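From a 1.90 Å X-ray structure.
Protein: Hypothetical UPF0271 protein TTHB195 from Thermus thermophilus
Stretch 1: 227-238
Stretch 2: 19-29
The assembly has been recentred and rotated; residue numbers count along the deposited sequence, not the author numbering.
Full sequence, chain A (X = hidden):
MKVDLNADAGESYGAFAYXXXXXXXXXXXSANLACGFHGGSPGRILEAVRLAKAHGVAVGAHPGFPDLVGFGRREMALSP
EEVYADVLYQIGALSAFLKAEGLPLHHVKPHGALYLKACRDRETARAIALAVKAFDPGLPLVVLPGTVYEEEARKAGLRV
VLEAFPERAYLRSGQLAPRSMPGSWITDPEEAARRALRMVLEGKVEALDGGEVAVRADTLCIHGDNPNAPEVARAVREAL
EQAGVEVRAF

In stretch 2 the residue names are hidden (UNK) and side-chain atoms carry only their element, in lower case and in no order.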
# COMPACT_ATOMS: atom_id res chain seq x y z
N PRO A 227 19.50 -16.87 -3.87
CA PRO A 227 19.78 -17.79 -4.98
C PRO A 227 20.24 -19.17 -4.50
O PRO A 227 19.42 -20.06 -4.26
CB PRO A 227 20.86 -17.06 -5.76
CG PRO A 227 21.60 -16.32 -4.69
CD PRO A 227 20.48 -15.77 -3.84
N ASN A 228 21.55 -19.34 -4.36
CA ASN A 228 22.11 -20.60 -3.90
C ASN A 228 22.53 -20.44 -2.44
O ASN A 228 23.40 -21.15 -1.94
CB ASN A 228 23.33 -20.99 -4.74
CG ASN A 228 24.49 -20.04 -4.54
OD1 ASN A 228 24.38 -18.84 -4.78
ND2 ASN A 228 25.62 -20.58 -4.10
N ALA A 229 21.90 -19.47 -1.77
CA ALA A 229 22.18 -19.18 -0.37
C ALA A 229 22.24 -20.45 0.48
O ALA A 229 23.12 -20.60 1.33
CB ALA A 229 21.13 -18.23 0.18
N PRO A 230 21.29 -21.38 0.27
CA PRO A 230 21.31 -22.61 1.06
C PRO A 230 22.65 -23.34 0.96
O PRO A 230 23.18 -23.83 1.95
CB PRO A 230 20.16 -23.42 0.47
CG PRO A 230 19.18 -22.35 0.09
CD PRO A 230 20.08 -21.32 -0.57
N GLU A 231 23.19 -23.40 -0.26
CA GLU A 231 24.47 -24.07 -0.49
C GLU A 231 25.60 -23.38 0.28
O GLU A 231 26.41 -24.03 0.93
CB GLU A 231 24.81 -24.08 -1.98
CG GLU A 231 24.07 -25.13 -2.78
CD GLU A 231 24.34 -25.04 -4.27
OE1 GLU A 231 25.53 -25.09 -4.67
OE2 GLU A 231 23.37 -24.91 -5.05
N VAL A 232 25.64 -22.05 0.19
CA VAL A 232 26.66 -21.28 0.89
C VAL A 232 26.52 -21.47 2.39
O VAL A 232 27.49 -21.76 3.08
CB VAL A 232 26.55 -19.77 0.56
CG1 VAL A 232 27.67 -19.01 1.26
CG2 VAL A 232 26.62 -19.56 -0.94
N ALA A 233 25.30 -21.31 2.88
CA ALA A 233 25.02 -21.46 4.31
C ALA A 233 25.43 -22.86 4.77
O ALA A 233 26.02 -23.02 5.84
CB ALA A 233 23.54 -21.23 4.58
N ARG A 234 25.11 -23.85 3.96
CA ARG A 234 25.45 -25.24 4.28
C ARG A 234 26.97 -25.36 4.39
O ARG A 234 27.49 -25.81 5.42
CB ARG A 234 24.94 -26.16 3.17
CG ARG A 234 24.96 -27.64 3.53
CD ARG A 234 24.59 -28.49 2.32
NE ARG A 234 23.40 -27.97 1.63
CZ ARG A 234 22.18 -27.93 2.16
NH1 ARG A 234 21.97 -28.40 3.39
NH2 ARG A 234 21.18 -27.43 1.46
N ALA A 235 27.66 -24.96 3.33
CA ALA A 235 29.11 -25.03 3.29
C ALA A 235 29.75 -24.33 4.49
O ALA A 235 30.66 -24.86 5.12
CB ALA A 235 29.63 -24.41 1.99
N VAL A 236 29.25 -23.14 4.81
CA VAL A 236 29.79 -22.37 5.93
C VAL A 236 29.59 -23.04 7.28
O VAL A 236 30.52 -23.14 8.08
CB VAL A 236 29.20 -20.95 5.98
CG1 VAL A 236 29.72 -20.21 7.20
CG2 VAL A 236 29.56 -20.19 4.71
N ARG A 237 28.36 -23.48 7.56
CA ARG A 237 28.08 -24.12 8.84
C ARG A 237 28.91 -25.39 9.04
O ARG A 237 29.45 -25.63 10.12
CB ARG A 237 26.59 -24.47 8.95
CG ARG A 237 26.19 -24.94 10.35
CD ARG A 237 24.76 -25.46 10.39
NE ARG A 237 24.37 -25.87 11.73
CZ ARG A 237 24.17 -25.03 12.74
NH1 ARG A 237 24.30 -23.73 12.56
NH2 ARG A 237 23.83 -25.50 13.94
N GLU A 238 29.01 -26.19 7.99
CA GLU A 238 29.77 -27.44 8.06
C GLU A 238 31.25 -27.18 8.30
O GLU A 238 31.88 -27.85 9.13
CB GLU A 238 29.57 -28.25 6.78
CG GLU A 238 28.13 -28.72 6.59
CD GLU A 238 27.94 -29.60 5.37
OE1 GLU A 238 28.16 -29.12 4.24
OE2 GLU A 238 27.57 -30.78 5.54
N UNK A 19 12.45 -16.07 -0.97
CA UNK A 19 13.54 -16.71 -0.24
C UNK A 19 13.44 -18.22 -0.12
O UNK A 19 12.67 -18.86 -0.82
N UNK A 20 14.25 -18.77 0.78
CA UNK A 20 14.27 -20.22 1.02
C UNK A 20 14.34 -20.47 2.52
O UNK A 20 15.21 -21.21 3.00
n UNK A 20 15.57 -20.50 -3.30
c UNK A 20 16.17 -19.39 -2.90
c UNK A 20 15.22 -21.24 -2.20
n UNK A 20 16.21 -19.40 -1.57
c UNK A 20 15.61 -20.55 -1.10
c UNK A 20 15.49 -20.86 0.35
N UNK A 21 13.42 -19.85 3.27
CA UNK A 21 13.40 -20.00 4.72
C UNK A 21 13.49 -21.46 5.18
O UNK A 21 14.23 -21.78 6.11
c UNK A 21 12.12 -19.37 5.29
o UNK A 21 11.08 -17.23 5.56
c UNK A 21 12.06 -17.85 5.09
o UNK A 21 12.98 -17.28 4.46
N UNK A 22 12.73 -22.34 4.53
CA UNK A 22 12.73 -23.76 4.89
C UNK A 22 14.11 -24.39 4.81
O UNK A 22 14.47 -25.23 5.64
n UNK A 22 8.89 -24.28 0.02
c UNK A 22 9.62 -24.27 2.75
n UNK A 22 10.59 -22.82 -0.48
c UNK A 22 11.77 -24.52 3.98
c UNK A 22 9.92 -23.54 0.41
c UNK A 22 10.32 -24.07 4.08
n UNK A 22 10.28 -23.52 1.68
N UNK A 23 14.90 -23.99 3.82
CA UNK A 23 16.24 -24.54 3.63
C UNK A 23 17.29 -23.84 4.49
O UNK A 23 18.26 -24.47 4.92
o UNK A 23 13.40 -25.54 1.36
c UNK A 23 14.32 -24.72 1.16
c UNK A 23 15.76 -25.22 1.20
o UNK A 23 14.12 -23.51 0.94
c UNK A 23 16.64 -24.44 2.16
N UNK A 24 17.08 -22.55 4.75
CA UNK A 24 18.03 -21.77 5.52
C UNK A 24 17.94 -21.90 7.05
O UNK A 24 18.96 -21.96 7.72
c UNK A 24 18.75 -19.42 6.13
c UNK A 24 18.40 -20.03 3.72
c UNK A 24 17.92 -20.26 5.16
c UNK A 24 19.90 -20.19 3.54
N UNK A 25 16.73 -21.94 7.59
CA UNK A 25 16.55 -22.04 9.04
C UNK A 25 17.30 -23.16 9.74
O UNK A 25 17.81 -22.97 10.84
c UNK A 25 13.87 -18.65 8.40
c UNK A 25 15.06 -22.12 9.38
c UNK A 25 13.58 -20.43 10.50
c UNK A 25 14.38 -20.79 9.42
c UNK A 25 13.07 -18.31 9.49
c UNK A 25 14.51 -19.89 8.37
c UNK A 25 12.92 -19.20 10.54
N UNK A 26 17.37 -24.35 9.13
CA UNK A 26 18.09 -25.43 9.80
C UNK A 26 19.61 -25.25 9.81
O UNK A 26 20.34 -26.02 10.43
c UNK A 26 16.75 -24.83 7.87
c UNK A 26 17.48 -26.14 7.63
c UNK A 26 17.65 -26.67 9.02
N UNK A 27 20.08 -24.21 9.12
CA UNK A 27 21.51 -23.93 9.03
C UNK A 27 22.00 -22.75 9.87
O UNK A 27 23.18 -22.69 10.24
c UNK A 27 21.45 -24.73 6.55
c UNK A 27 21.89 -23.69 7.57
c UNK A 27 22.15 -26.06 6.81
c UNK A 27 21.76 -24.23 5.15
N UNK A 28 21.12 -21.80 10.16
CA UNK A 28 21.52 -20.61 10.91
C UNK A 28 21.13 -20.65 12.38
O UNK A 28 20.28 -21.44 12.78
c UNK A 28 19.42 -19.36 10.37
c UNK A 28 20.93 -19.33 10.27
c UNK A 28 21.36 -19.24 8.81
N UNK A 29 21.75 -19.79 13.18
CA UNK A 29 21.42 -19.73 14.60
C UNK A 29 20.51 -18.53 14.89
O UNK A 29 19.82 -18.52 15.91
o UNK A 29 23.52 -18.57 15.10
c UNK A 29 22.69 -19.66 15.47

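Position 19 has backbone atoms alone, which identifies glycine; its phi of 80° agrees, since positive phi favours that residue. G19 makes no contact with stretch 1.

Position 20 carries one carbon followed by a five-membered ring of three carbons and two nitrogens, an imidazole, so it is histidine. CB of H20 points toward stretch 1 and lies 4.0 Å from CG of P230, while CE1 of H20 comes within 3.6 Å of O of P227. H20 also occupies the N-cap position of a short helix, its backbone O accepting from the N of position 24 at 2.9 Å.

Position 21 has two carbons, the second bearing two oxygens: a one-methylene carboxylate, hence aspartate. D21 is out of reach of stretch 1, and its OD2 is hydrogen-bonded elsewhere in the structure. Position 22 shows three carbons, a nitrogen, and a carbon carrying two further nitrogens. That guanidinium defines arginine, and R22 likewise touches nothing on stretch 1.

Position 23 has three carbons, the third holding two oxygens, one methylene longer than D21, so it is glutamate. CB of E23 sits 3.9 Å from CG of P230, but the end of the chain leads away; its OE2 lies 3.7 Å from NE of R22, a long salt bridge in which no N-H points at the oxygen.

Position 24 has four carbons forked at the first, one arm two carbons long, and the longer arm's tip rests against the helix of stretch 1. This is isoleucine. CD1 of I24 lies 3.7 Å from CA of P230, 3.9 Å from CB of A233 and 4.1 Å from CB of A229.

Position 25 has one carbon and a six-carbon ring without oxygen, hence phenylalanine; F25 is buried but out of reach of stretch 1. At position 26 three carbons close a ring onto the backbone N, which makes it proline, and P26 adds little to the contact.

Position 27 has four carbons forked at the second, the mark of leucine. L27 has the largest covered area in either stretch, 113 Å². Its CD1 approaches CB of A233 to 3.5 Å, O of P230 to 3.5 Å and N of R234 to 3.6 Å, and its CD2 lies 4.1 Å from NH1 of R234.

Position 28 has one carbon carrying two more, so it is valine; CB of V28 points away from stretch 1. Position 29 has one carbon and one oxygen, hence serine, with OG of S29 hydrogen-bonded elsewhere in the structure.

The contact buries 503 Å² and is chiefly apolar. The small side chain of A233 lets I24 and L27 approach the helix closely, while P230 meets H20, E23 and I24 through its ring. The single hydrogen bond across the stretches runs from NH1 of R237 to O of L27 at 2.8 Å; its 123° angle makes it weak despite the short distance.

Stretch 2 19-29: GHDREIFPLVS
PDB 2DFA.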